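PDB 4RK6: glucose-resistance amylase regulator, which binds glucose and, as a CcpA-type regulator of the LacI family, probably binds operator DNA to control transcription. Local coordinates for the interface of chains A and B. Residues are numbered along the deposited sequence; one frame, centred on the assembly and turned at random. Chains: chain A/B, Glucose-resistance amylase regulator.

Contact 1: the interface of chains A and B. Residues chain A 46-47, 54, 57-58, 61; chain B 33, 42-43.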
ATOM      1  N   THR A  46       5.971  14.351  -4.175  1.00 31.66           N
ATOM      2  CA  THR A  46       5.111  14.811  -5.241  1.00 34.05           C
ATOM      3  C   THR A  46       4.798  13.590  -6.107  1.00 31.60           C
ATOM      4  O   THR A  46       5.598  12.663  -6.205  1.00 32.40           O
ATOM      5  CB  THR A  46       5.785  15.935  -6.082  1.00 33.31           C
ATOM      6  OG1 THR A  46       6.972  15.429  -6.709  1.00 45.04           O
ATOM      7  CG2 THR A  46       6.132  17.138  -5.222  1.00 61.53           C
ATOM      8  N   TYR A  47       3.617  13.585  -6.725  1.00 36.26           N
ATOM      9  CA  TYR A  47       3.241  12.534  -7.662  1.00 32.68           C
ATOM     10  C   TYR A  47       3.334  13.025  -9.098  1.00 37.73           C
ATOM     11  O   TYR A  47       3.243  14.233  -9.381  1.00 40.08           O
ATOM     12  CB  TYR A  47       1.840  11.992  -7.365  1.00 45.66           C
ATOM     13  CG  TYR A  47       1.783  11.217  -6.077  1.00 36.35           C
ATOM     14  CD1 TYR A  47       2.218   9.901  -6.012  1.00 48.64           C
ATOM     15  CD2 TYR A  47       1.310  11.807  -4.908  1.00 80.45           C
ATOM     16  CE1 TYR A  47       2.172   9.185  -4.827  1.00 72.09           C
ATOM     17  CE2 TYR A  47       1.266  11.100  -3.715  1.00 66.09           C
ATOM     18  CZ  TYR A  47       1.697   9.787  -3.682  1.00107.80           C
ATOM     19  OH  TYR A  47       1.658   9.073  -2.506  1.00 96.43           O
ATOM     20  N   HIS A  54       0.945  18.439 -16.794  1.00 35.06           N
ATOM     21  CA  HIS A  54       0.938  18.299 -15.338  1.00 44.66           C
ATOM     22  C   HIS A  54       2.364  18.083 -14.850  1.00 75.85           C
ATOM     23  O   HIS A  54       2.744  18.580 -13.794  1.00 37.25           O
ATOM     24  CB  HIS A  54       0.071  17.126 -14.905  1.00 46.35           C
ATOM     25  CG  HIS A  54      -1.368  17.262 -15.299  1.00 50.09           C
ATOM     26  ND1 HIS A  54      -2.196  16.175 -15.489  1.00 62.16           N
ATOM     27  CD2 HIS A  54      -2.119  18.359 -15.562  1.00 56.76           C
ATOM     28  CE1 HIS A  54      -3.398  16.597 -15.844  1.00 53.90           C
ATOM     29  NE2 HIS A  54      -3.377  17.918 -15.896  1.00 66.20           N
ATOM     30  N   GLN A  57       4.118  21.352 -14.329  1.00 51.05           N
ATOM     31  CA  GLN A  57       3.689  22.001 -13.074  1.00 45.00           C
ATOM     32  C   GLN A  57       4.436  21.430 -11.873  1.00 40.82           C
ATOM     33  O   GLN A  57       4.901  22.186 -11.016  1.00 58.35           O
ATOM     34  CB  GLN A  57       2.168  21.869 -12.852  1.00 69.36           C
ATOM     35  CG  GLN A  57       1.295  22.506 -13.930  1.00 96.76           C
ATOM     36  CD  GLN A  57       1.652  23.959 -14.205  1.00131.97           C
ATOM     37  OE1 GLN A  57       1.758  24.765 -13.283  1.00 91.77           O
ATOM     38  NE2 GLN A  57       1.839  24.298 -15.479  1.00 78.19           N
ATOM     39  N   VAL A  58       4.553  20.105 -11.823  1.00 37.91           N
ATOM     40  CA  VAL A  58       5.341  19.420 -10.796  1.00 53.65           C
ATOM     41  C   VAL A  58       6.769  19.946 -10.781  1.00 59.49           C
ATOM     42  O   VAL A  58       7.330  20.207  -9.723  1.00 45.57           O
ATOM     43  CB  VAL A  58       5.371  17.891 -11.021  1.00 48.01           C
ATOM     44  CG1 VAL A  58       6.408  17.211 -10.125  1.00 64.85           C
ATOM     45  CG2 VAL A  58       4.000  17.292 -10.779  1.00 63.66           C
ATOM     46  N   THR A  61       6.979  23.291  -9.175  1.00 53.40           N
ATOM     47  CA  THR A  61       6.860  23.082  -7.716  1.00 38.06           C
ATOM     48  C   THR A  61       8.203  22.654  -7.093  1.00 51.43           C
ATOM     49  O   THR A  61       8.543  23.043  -5.982  1.00 50.21           O
ATOM     50  CB  THR A  61       5.788  22.000  -7.422  1.00 56.24           C
ATOM     51  OG1 THR A  61       4.498  22.499  -7.791  1.00 51.05           O
ATOM     52  CG2 THR A  61       5.767  21.584  -5.949  1.00 51.12           C
TER
ATOM     53  N   TYR B  33      -5.766  14.662  -5.494  1.00 29.40           N
ATOM     54  CA  TYR B  33      -4.982  14.922  -6.686  1.00 32.80           C
ATOM     55  C   TYR B  33      -5.855  15.250  -7.912  1.00 31.23           C
ATOM     56  O   TYR B  33      -5.580  16.212  -8.659  1.00 38.04           O
ATOM     57  CB  TYR B  33      -4.091  13.711  -6.972  1.00 41.96           C
ATOM     58  CG  TYR B  33      -3.108  13.965  -8.071  1.00 32.19           C
ATOM     59  CD1 TYR B  33      -1.960  14.728  -7.838  1.00 38.13           C
ATOM     60  CD2 TYR B  33      -3.318  13.456  -9.350  1.00 57.38           C
ATOM     61  CE1 TYR B  33      -1.050  14.972  -8.862  1.00 47.87           C
ATOM     62  CE2 TYR B  33      -2.414  13.693 -10.375  1.00 64.21           C
ATOM     63  CZ  TYR B  33      -1.286  14.450 -10.131  1.00 59.03           C
ATOM     64  OH  TYR B  33      -0.401  14.670 -11.160  1.00 82.72           O
ATOM     65  N   GLU B  42      -1.118  22.487  -7.115  1.00 36.80           N
ATOM     66  CA  GLU B  42      -0.257  21.329  -6.974  1.00 40.74           C
ATOM     67  C   GLU B  42      -0.339  20.793  -5.556  1.00 40.08           C
ATOM     68  O   GLU B  42      -0.686  21.520  -4.645  1.00 35.38           O
ATOM     69  CB  GLU B  42       1.183  21.674  -7.358  1.00 49.87           C
ATOM     70  CG  GLU B  42       1.519  21.255  -8.784  1.00 87.64           C
ATOM     71  CD  GLU B  42       1.279  19.769  -9.022  1.00153.50           C
ATOM     72  OE1 GLU B  42       0.675  19.423 -10.061  1.00 98.21           O
ATOM     73  OE2 GLU B  42       1.671  18.949  -8.158  1.00 61.88           O
ATOM     74  N   LEU B  43      -0.029  19.514  -5.398  1.00 29.56           N
ATOM     75  CA  LEU B  43      -0.168  18.809  -4.119  1.00 28.74           C
ATOM     76  C   LEU B  43       1.207  18.448  -3.552  1.00 38.80           C
ATOM     77  O   LEU B  43       2.027  17.885  -4.249  1.00 31.16           O
ATOM     78  CB  LEU B  43      -0.998  17.556  -4.340  1.00 40.18           C
ATOM     79  CG  LEU B  43      -1.369  16.691  -3.151  1.00 48.65           C
ATOM     80  CD1 LEU B  43      -2.099  17.526  -2.104  1.00 42.34           C
ATOM     81  CD2 LEU B  43      -2.215  15.520  -3.634  1.00 56.68           C
TER
HETATM   82  O   HOH W   1       2.060  16.190  -6.521  1.00 51.88           O
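B:Glu42, at the start of strand 42-48, lays its aliphatic stem against helix 52-64 of chain A. Its CB and CG both come up to the hydroxyl of A:Thr61, with CG 3.4 Å from OG1. Further along, the carboxylate passes over A:Val58, whose CG2 sits 3.9 Å from OE2, while A:Gln57 adds its CB beside OE1. Both B:Glu42 and A:Gln57 are poorly ordered, so the fine detail here is approximate. A:Val58 points CG2 at the carboxylate because that methyl lies anti to the carbonyl carbon and CG1 takes the place anti to the backbone N (chi1 169°). The next shell is a water: it takes up the backbone N of A:Tyr47 at 3.0 Å and also meets the carbonyl O of B:Leu43 at 2.8 Å, with OE2 of B:Glu42 as a more distant partner. The backbone N of B:Leu43 reaches the same OE2 from well above the carboxylate plane (60° out of it), which may help keep the bent side chain turned back towards its own backbone. The patch packs the start of strand 42-48 of one subunit on helix 52-64 of the other and ties the two strands through a water, contributing to the dimer interface typical of LacI-family regulators.

Contact 2: the interface of chains A and B. Residues chain A 172, 199, 202, 206, 229, 232; chain B 229, 232, 234.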
ATOM      1  N   TYR A 172      -2.240  -7.371  -9.665  1.00 22.12           N
ATOM      2  CA  TYR A 172      -2.944  -8.591  -9.308  1.00 20.53           C
ATOM      3  C   TYR A 172      -3.683  -9.182 -10.516  1.00 21.92           C
ATOM      4  O   TYR A 172      -3.627 -10.374 -10.758  1.00 20.99           O
ATOM      5  CB  TYR A 172      -3.923  -8.268  -8.199  1.00 23.29           C
ATOM      6  CG  TYR A 172      -4.874  -9.390  -7.844  1.00 20.92           C
ATOM      7  CD1 TYR A 172      -4.523 -10.350  -6.906  1.00 20.34           C
ATOM      8  CD2 TYR A 172      -6.147  -9.460  -8.413  1.00 23.03           C
ATOM      9  CE1 TYR A 172      -5.405 -11.366  -6.559  1.00 21.25           C
ATOM     10  CE2 TYR A 172      -7.029 -10.481  -8.085  1.00 25.25           C
ATOM     11  CZ  TYR A 172      -6.655 -11.432  -7.155  1.00 20.44           C
ATOM     12  OH  TYR A 172      -7.522 -12.440  -6.815  1.00 20.98           O
HETATM   13  N   MSE A 199       2.206  -8.745  -5.977  1.00 18.45           N
HETATM   14  CA  MSE A 199       0.750  -8.814  -6.238  1.00 21.56           C
HETATM   15  C   MSE A 199       0.481  -9.711  -7.432  1.00 20.12           C
HETATM   16  O   MSE A 199      -0.532 -10.373  -7.472  1.00 20.68           O
HETATM   17  CB  MSE A 199       0.145  -7.422  -6.442  1.00 23.75           C
HETATM   18  CG  MSE A 199      -0.242  -6.809  -5.116  1.00 46.98           C
HETATM   19 SE   MSE A 199      -1.813  -7.797  -4.462  1.00 34.72          SE
HETATM   20  CE  MSE A 199      -2.182  -6.412  -3.115  1.00 58.25           C
ATOM     21  N   GLN A 202       0.277 -13.042  -5.961  1.00 18.12           N
ATOM     22  CA  GLN A 202      -0.993 -13.230  -5.281  1.00 19.20           C
ATOM     23  C   GLN A 202      -2.126 -13.549  -6.291  1.00 20.76           C
ATOM     24  O   GLN A 202      -3.033 -14.355  -6.008  1.00 20.72           O
ATOM     25  CB  GLN A 202      -1.313 -12.005  -4.450  1.00 21.05           C
ATOM     26  CG  GLN A 202      -2.618 -12.075  -3.709  1.00 23.74           C
ATOM     27  CD  GLN A 202      -2.578 -13.062  -2.569  1.00 24.93           C
ATOM     28  OE1 GLN A 202      -2.087 -12.739  -1.472  1.00 30.30           O
ATOM     29  NE2 GLN A 202      -3.089 -14.268  -2.806  1.00 22.71           N
ATOM     30  N   ASN A 206      -4.466 -17.001  -6.424  1.00 20.23           N
ATOM     31  CA  ASN A 206      -5.921 -16.985  -6.407  1.00 22.21           C
ATOM     32  C   ASN A 206      -6.525 -17.602  -7.658  1.00 20.54           C
ATOM     33  O   ASN A 206      -7.558 -18.259  -7.558  1.00 22.26           O
ATOM     34  CB  ASN A 206      -6.470 -15.574  -6.155  1.00 22.62           C
ATOM     35  CG  ASN A 206      -6.395 -15.192  -4.696  1.00 22.69           C
ATOM     36  OD1 ASN A 206      -6.001 -15.997  -3.865  1.00 22.95           O
ATOM     37  ND2 ASN A 206      -6.777 -13.981  -4.372  1.00 22.53           N
ATOM     38  N   GLN A 229       2.726  -8.603   1.185  1.00 21.70           N
ATOM     39  CA  GLN A 229       1.850  -9.577   0.498  1.00 24.65           C
ATOM     40  C   GLN A 229       2.429 -10.989   0.444  1.00 21.32           C
ATOM     41  O   GLN A 229       1.676 -11.987   0.500  1.00 21.00           O
ATOM     42  CB  GLN A 229       1.467  -9.086  -0.897  1.00 21.78           C
ATOM     43  CG  GLN A 229       0.165  -9.641  -1.404  1.00 24.44           C
ATOM     44  CD  GLN A 229      -1.042  -9.076  -0.648  1.00 30.87           C
ATOM     45  OE1 GLN A 229      -1.056  -7.904  -0.246  1.00 33.68           O
ATOM     46  NE2 GLN A 229      -2.043  -9.892  -0.460  1.00 30.06           N
ATOM     47  N   ILE A 232       1.496 -12.666   3.764  1.00 19.32           N
ATOM     48  CA  ILE A 232       0.059 -12.870   4.047  1.00 21.73           C
ATOM     49  C   ILE A 232      -0.595 -13.799   3.026  1.00 22.04           C
ATOM     50  O   ILE A 232      -1.669 -14.331   3.276  1.00 22.48           O
ATOM     51  CB  ILE A 232      -0.736 -11.549   4.236  1.00 28.34           C
ATOM     52  CG1 ILE A 232      -0.934 -10.797   2.949  1.00 29.64           C
ATOM     53  CG2 ILE A 232      -0.063 -10.639   5.245  1.00 28.23           C
ATOM     54  CD1 ILE A 232      -1.632  -9.458   3.138  1.00 49.32           C
TER
ATOM     55  N   GLN B 229      -7.639  -5.630  -0.449  1.00 21.27           N
ATOM     56  CA  GLN B 229      -7.413  -6.870   0.274  1.00 21.07           C
ATOM     57  C   GLN B 229      -8.687  -7.656   0.540  1.00 21.92           C
ATOM     58  O   GLN B 229      -8.631  -8.881   0.645  1.00 21.47           O
ATOM     59  CB  GLN B 229      -6.630  -6.629   1.571  1.00 22.51           C
ATOM     60  CG  GLN B 229      -6.199  -7.909   2.285  1.00 27.62           C
ATOM     61  CD  GLN B 229      -5.228  -8.781   1.495  1.00 38.80           C
ATOM     62  OE1 GLN B 229      -4.342  -8.274   0.842  1.00 36.56           O
ATOM     63  NE2 GLN B 229      -5.392 -10.105   1.578  1.00 40.18           N
ATOM     64  N   ILE B 232      -9.094  -9.838  -2.491  1.00 20.52           N
ATOM     65  CA  ILE B 232      -8.000 -10.797  -2.635  1.00 25.01           C
ATOM     66  C   ILE B 232      -8.086 -11.927  -1.607  1.00 26.44           C
ATOM     67  O   ILE B 232      -7.600 -13.034  -1.834  1.00 25.62           O
ATOM     68  CB  ILE B 232      -6.662 -10.046  -2.498  1.00 25.49           C
ATOM     69  CG1 ILE B 232      -6.498  -9.113  -3.698  1.00 31.95           C
ATOM     70  CG2 ILE B 232      -5.491 -11.005  -2.332  1.00 40.48           C
ATOM     71  CD1 ILE B 232      -5.412  -8.086  -3.456  1.00 50.27           C
ATOM     72  N   ARG B 234      -9.483 -14.974   0.576  1.00 20.55           N
ATOM     73  CA  ARG B 234     -10.292 -16.148   0.320  1.00 24.66           C
ATOM     74  C   ARG B 234     -10.611 -16.776   1.676  1.00 27.39           C
ATOM     75  O   ARG B 234      -9.687 -17.233   2.373  1.00 25.40           O
ATOM     76  CB  ARG B 234      -9.581 -17.135  -0.613  1.00 23.93           C
ATOM     77  CG  ARG B 234      -9.345 -16.603  -2.021  1.00 25.68           C
ATOM     78  CD  ARG B 234     -10.649 -16.529  -2.807  1.00 21.88           C
ATOM     79  NE  ARG B 234     -10.470 -16.113  -4.195  1.00 22.11           N
ATOM     80  CZ  ARG B 234     -10.357 -14.850  -4.610  1.00 21.99           C
ATOM     81  NH1 ARG B 234     -10.335 -13.834  -3.744  1.00 22.62           N
ATOM     82  NH2 ARG B 234     -10.211 -14.594  -5.897  1.00 20.98           N
TER
HETATM   83  O   HOH W   2      -9.998 -12.161  -7.408  1.00 28.93           O
HETATM   84  O   HOH W   3      -4.016 -12.538   0.721  1.00 32.43           O
HETATM   85  O   HOH W   4      -3.318  -6.229   0.055  1.00 43.52           O
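B:Ile232 plugs into a hollow on chain A, and its two branches reach different neighbours. CG2 presses on the bent stem of A:Gln202, 3.4 Å from CG; on the other branch CG1 lies over the rim of one face of the A:Tyr172 ring, and its end, CD1, reaches the selenomethionine A:Met199, 3.7 Å from CE. With CG1 anti to the carbonyl carbon (chi1 -67°), the two branches part towards the tyrosine and the glutamine. The backbone O of the same isoleucine receives ND2 of A:Asn206 at 2.8 Å, in the carbonyl plane and on a lone pair. That amide nitrogen also donates to the hydroxyl of A:Tyr172, so both its N-H groups are used. Alongside, A:Gln229 and B:Gln229 come from opposite directions, their amides nearly coplanar, NE2 of A:Gln229 giving a bond of 3.1 Å to OE1 of B:Gln229. The other N-H of A:Gln229 goes to OE1 of A:Gln202, 174° at the hydrogen, which fixes the rotation of its amide. Water takes over around this packed centre. B:Arg234 stacks its guanidinium on the amide of A:Asn206 but meets the A:Tyr172 hydroxyl through a water, 2.9 Å from NH2; another water joins NE2 of B:Gln229 to OE1 of A:Gln202. The site sets helix 229-232 of one subunit against its twin and against helices 172-182 and 198-210 of the other, helping to hold the dimer.

Contact 3: the interface of chains A and B. Residues chain A 228, 231-232, 234; chain B 172, 199, 202, 206.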
ATOM      1  N   GLN A 228       5.027  -7.164   2.176  1.00 23.59           N
ATOM      2  CA  GLN A 228       4.098  -7.855   3.072  1.00 27.34           C
ATOM      3  C   GLN A 228       3.166  -8.867   2.403  1.00 20.97           C
ATOM      4  O   GLN A 228       2.852  -9.887   2.993  1.00 20.34           O
ATOM      5  CB  GLN A 228       3.252  -6.837   3.844  1.00 33.67           C
ATOM      6  CG  GLN A 228       2.298  -7.471   4.841  1.00 39.14           C
ATOM      7  CD  GLN A 228       1.390  -6.463   5.519  1.00 61.96           C
ATOM      8  OE1 GLN A 228       0.932  -5.495   4.902  1.00 49.16           O
ATOM      9  NE2 GLN A 228       1.102  -6.700   6.794  1.00 39.00           N
ATOM     10  N   GLU A 231       4.068 -12.514   2.717  1.00 21.48           N
ATOM     11  CA  GLU A 231       3.879 -13.101   4.050  1.00 19.07           C
ATOM     12  C   GLU A 231       2.412 -13.404   4.375  1.00 20.54           C
ATOM     13  O   GLU A 231       2.127 -14.279   5.199  1.00 22.36           O
ATOM     14  CB  GLU A 231       4.415 -12.130   5.111  1.00 25.87           C
ATOM     15  CG  GLU A 231       5.868 -11.694   4.941  1.00 38.18           C
ATOM     16  CD  GLU A 231       6.185 -10.374   5.643  1.00 77.16           C
ATOM     17  OE1 GLU A 231       5.401  -9.920   6.508  1.00 60.87           O
ATOM     18  OE2 GLU A 231       7.229  -9.773   5.319  1.00 48.48           O
ATOM     19  N   ILE A 232       1.496 -12.666   3.764  1.00 19.32           N
ATOM     20  CA  ILE A 232       0.059 -12.870   4.047  1.00 21.73           C
ATOM     21  C   ILE A 232      -0.595 -13.799   3.026  1.00 22.04           C
ATOM     22  O   ILE A 232      -1.669 -14.331   3.276  1.00 22.48           O
ATOM     23  CB  ILE A 232      -0.736 -11.549   4.236  1.00 28.34           C
ATOM     24  CG1 ILE A 232      -0.934 -10.797   2.949  1.00 29.64           C
ATOM     25  CG2 ILE A 232      -0.063 -10.639   5.245  1.00 28.23           C
ATOM     26  CD1 ILE A 232      -1.632  -9.458   3.138  1.00 49.32           C
ATOM     27  N   ARG A 234      -1.219 -17.263   1.035  1.00 18.96           N
ATOM     28  CA  ARG A 234      -1.234 -18.664   1.432  1.00 18.39           C
ATOM     29  C   ARG A 234      -1.359 -19.508   0.186  1.00 22.78           C
ATOM     30  O   ARG A 234      -2.403 -19.484  -0.467  1.00 22.73           O
ATOM     31  CB  ARG A 234      -2.372 -18.958   2.423  1.00 24.55           C
ATOM     32  CG  ARG A 234      -2.188 -18.313   3.792  1.00 20.13           C
ATOM     33  CD  ARG A 234      -1.114 -19.013   4.626  1.00 21.79           C
ATOM     34  NE  ARG A 234      -0.948 -18.446   5.965  1.00 21.43           N
ATOM     35  CZ  ARG A 234      -0.285 -17.326   6.273  1.00 24.96           C
ATOM     36  NH1 ARG A 234       0.261 -16.549   5.336  1.00 19.65           N
ATOM     37  NH2 ARG A 234      -0.198 -16.953   7.549  1.00 23.98           N
TER
ATOM     38  N   TYR B 172      -2.535  -6.339  10.553  1.00 19.02           N
ATOM     39  CA  TYR B 172      -2.623  -7.759  10.352  1.00 20.74           C
ATOM     40  C   TYR B 172      -2.305  -8.546  11.610  1.00 19.18           C
ATOM     41  O   TYR B 172      -3.008  -9.482  11.973  1.00 20.82           O
ATOM     42  CB  TYR B 172      -1.642  -8.155   9.246  1.00 21.62           C
ATOM     43  CG  TYR B 172      -1.535  -9.631   8.990  1.00 18.78           C
ATOM     44  CD1 TYR B 172      -2.373 -10.274   8.076  1.00 20.08           C
ATOM     45  CD2 TYR B 172      -0.532 -10.392   9.607  1.00 23.67           C
ATOM     46  CE1 TYR B 172      -2.245 -11.636   7.825  1.00 19.88           C
ATOM     47  CE2 TYR B 172      -0.403 -11.740   9.354  1.00 22.73           C
ATOM     48  CZ  TYR B 172      -1.265 -12.366   8.476  1.00 21.90           C
ATOM     49  OH  TYR B 172      -1.099 -13.690   8.221  1.00 21.60           O
HETATM   50  N   MSE B 199      -6.887  -5.307   6.850  1.00 22.31           N
HETATM   51  CA  MSE B 199      -5.759  -6.178   7.200  1.00 22.37           C
HETATM   52  C   MSE B 199      -6.016  -6.966   8.463  1.00 19.79           C
HETATM   53  O   MSE B 199      -5.514  -8.088   8.615  1.00 19.86           O
HETATM   54  CB  MSE B 199      -4.451  -5.385   7.328  1.00 23.91           C
HETATM   55  CG  MSE B 199      -3.818  -5.071   5.990  1.00 31.25           C
HETATM   56 SE   MSE B 199      -3.215  -6.783   5.173  1.00 32.24          SE
HETATM   57  CE  MSE B 199      -2.437  -5.877   3.603  1.00 46.67           C
ATOM     58  N   GLN B 202      -7.802  -9.965   7.294  1.00 18.35           N
ATOM     59  CA  GLN B 202      -6.902 -10.930   6.694  1.00 18.55           C
ATOM     60  C   GLN B 202      -6.103 -11.709   7.742  1.00 19.41           C
ATOM     61  O   GLN B 202      -5.882 -12.925   7.585  1.00 20.13           O
ATOM     62  CB  GLN B 202      -5.960 -10.271   5.681  1.00 20.27           C
ATOM     63  CG  GLN B 202      -5.184 -11.297   4.855  1.00 25.99           C
ATOM     64  CD  GLN B 202      -6.118 -12.193   4.044  1.00 23.17           C
ATOM     65  OE1 GLN B 202      -6.934 -11.693   3.288  1.00 31.85           O
ATOM     66  NE2 GLN B 202      -6.006 -13.496   4.196  1.00 28.90           N
ATOM     67  N   ASN B 206      -6.236 -15.767   8.131  1.00 19.34           N
ATOM     68  CA  ASN B 206      -5.031 -16.586   8.126  1.00 18.09           C
ATOM     69  C   ASN B 206      -4.816 -17.335   9.435  1.00 19.46           C
ATOM     70  O   ASN B 206      -4.374 -18.477   9.424  1.00 21.31           O
ATOM     71  CB  ASN B 206      -3.813 -15.735   7.777  1.00 21.51           C
ATOM     72  CG  ASN B 206      -3.711 -15.452   6.299  1.00 20.87           C
ATOM     73  OD1 ASN B 206      -4.550 -15.883   5.502  1.00 22.48           O
ATOM     74  ND2 ASN B 206      -2.679 -14.762   5.920  1.00 18.97           N
TER
HETATM   75  O   HOH W   5      -0.669  -4.749   8.685  1.00 23.02           O
HETATM   76  O   HOH W   6       1.256 -14.768   8.684  1.00 29.61           O
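Two torsions bring A:Ile232 and B:Tyr172 together at this patch of the LacI-family dimer. A:Ile232 turns CG1 into the crowded position between its backbone N and carbonyl carbon (chi1 72°), presenting CG2 to the tyrosine; B:Tyr172 swings its ring away from its own backbone N (chi1 175°). CG2 therefore sits over the ring face, a CH-pi contact 3.7 Å from the centroid and shifted towards CE1. The other branch ends in CD1, which packs against the selenomethionine B:Met199, 3.7 Å from CE. That methyl also lies beside OE1 of A:Gln228, whose extended chain sends NE2 to a water shared with the backbone N of B:Tyr172. At the opposite end of the ring, ND2 of B:Asn206 donates to the carbonyl O of A:Ile232 at 2.9 Å, tilted 19° from the carbonyl plane, and to the B:Tyr172 hydroxyl at 3.0 Å. B:Gln202 NE2 also donates to OD1, though from above the carbonyl plane, and may add a little to the hold on this amide. A:Arg234 stacks over the same amide, its guanidinium held in turn by NH1 to the carbonyl O of A:Glu231 at 2.9 Å. A water links its NH2 to the B:Tyr172 hydroxyl, 2.6 Å from OH.

Contacts 2 and 3 are neighbours, the centres of their C-alpha atoms about 9 Å apart, and A:Ile232 takes part in both. They are largely two-fold twins: helix 229-232 and the arginine after it (B:Arg234 in contact 2, A:Arg234 in contact 3) meet helices 172-182 and 198-210 of the other chain. The isoleucines differ, however, in which branch faces the tyrosine. The C-alpha centre of contact 1 lies about 31 Å from that of contact 2 and 34 Å from that of contact 3, and it uses helix 52-64 and strand 42-48 instead. Two such separated contact regions would restrain how the subunits turn against each other.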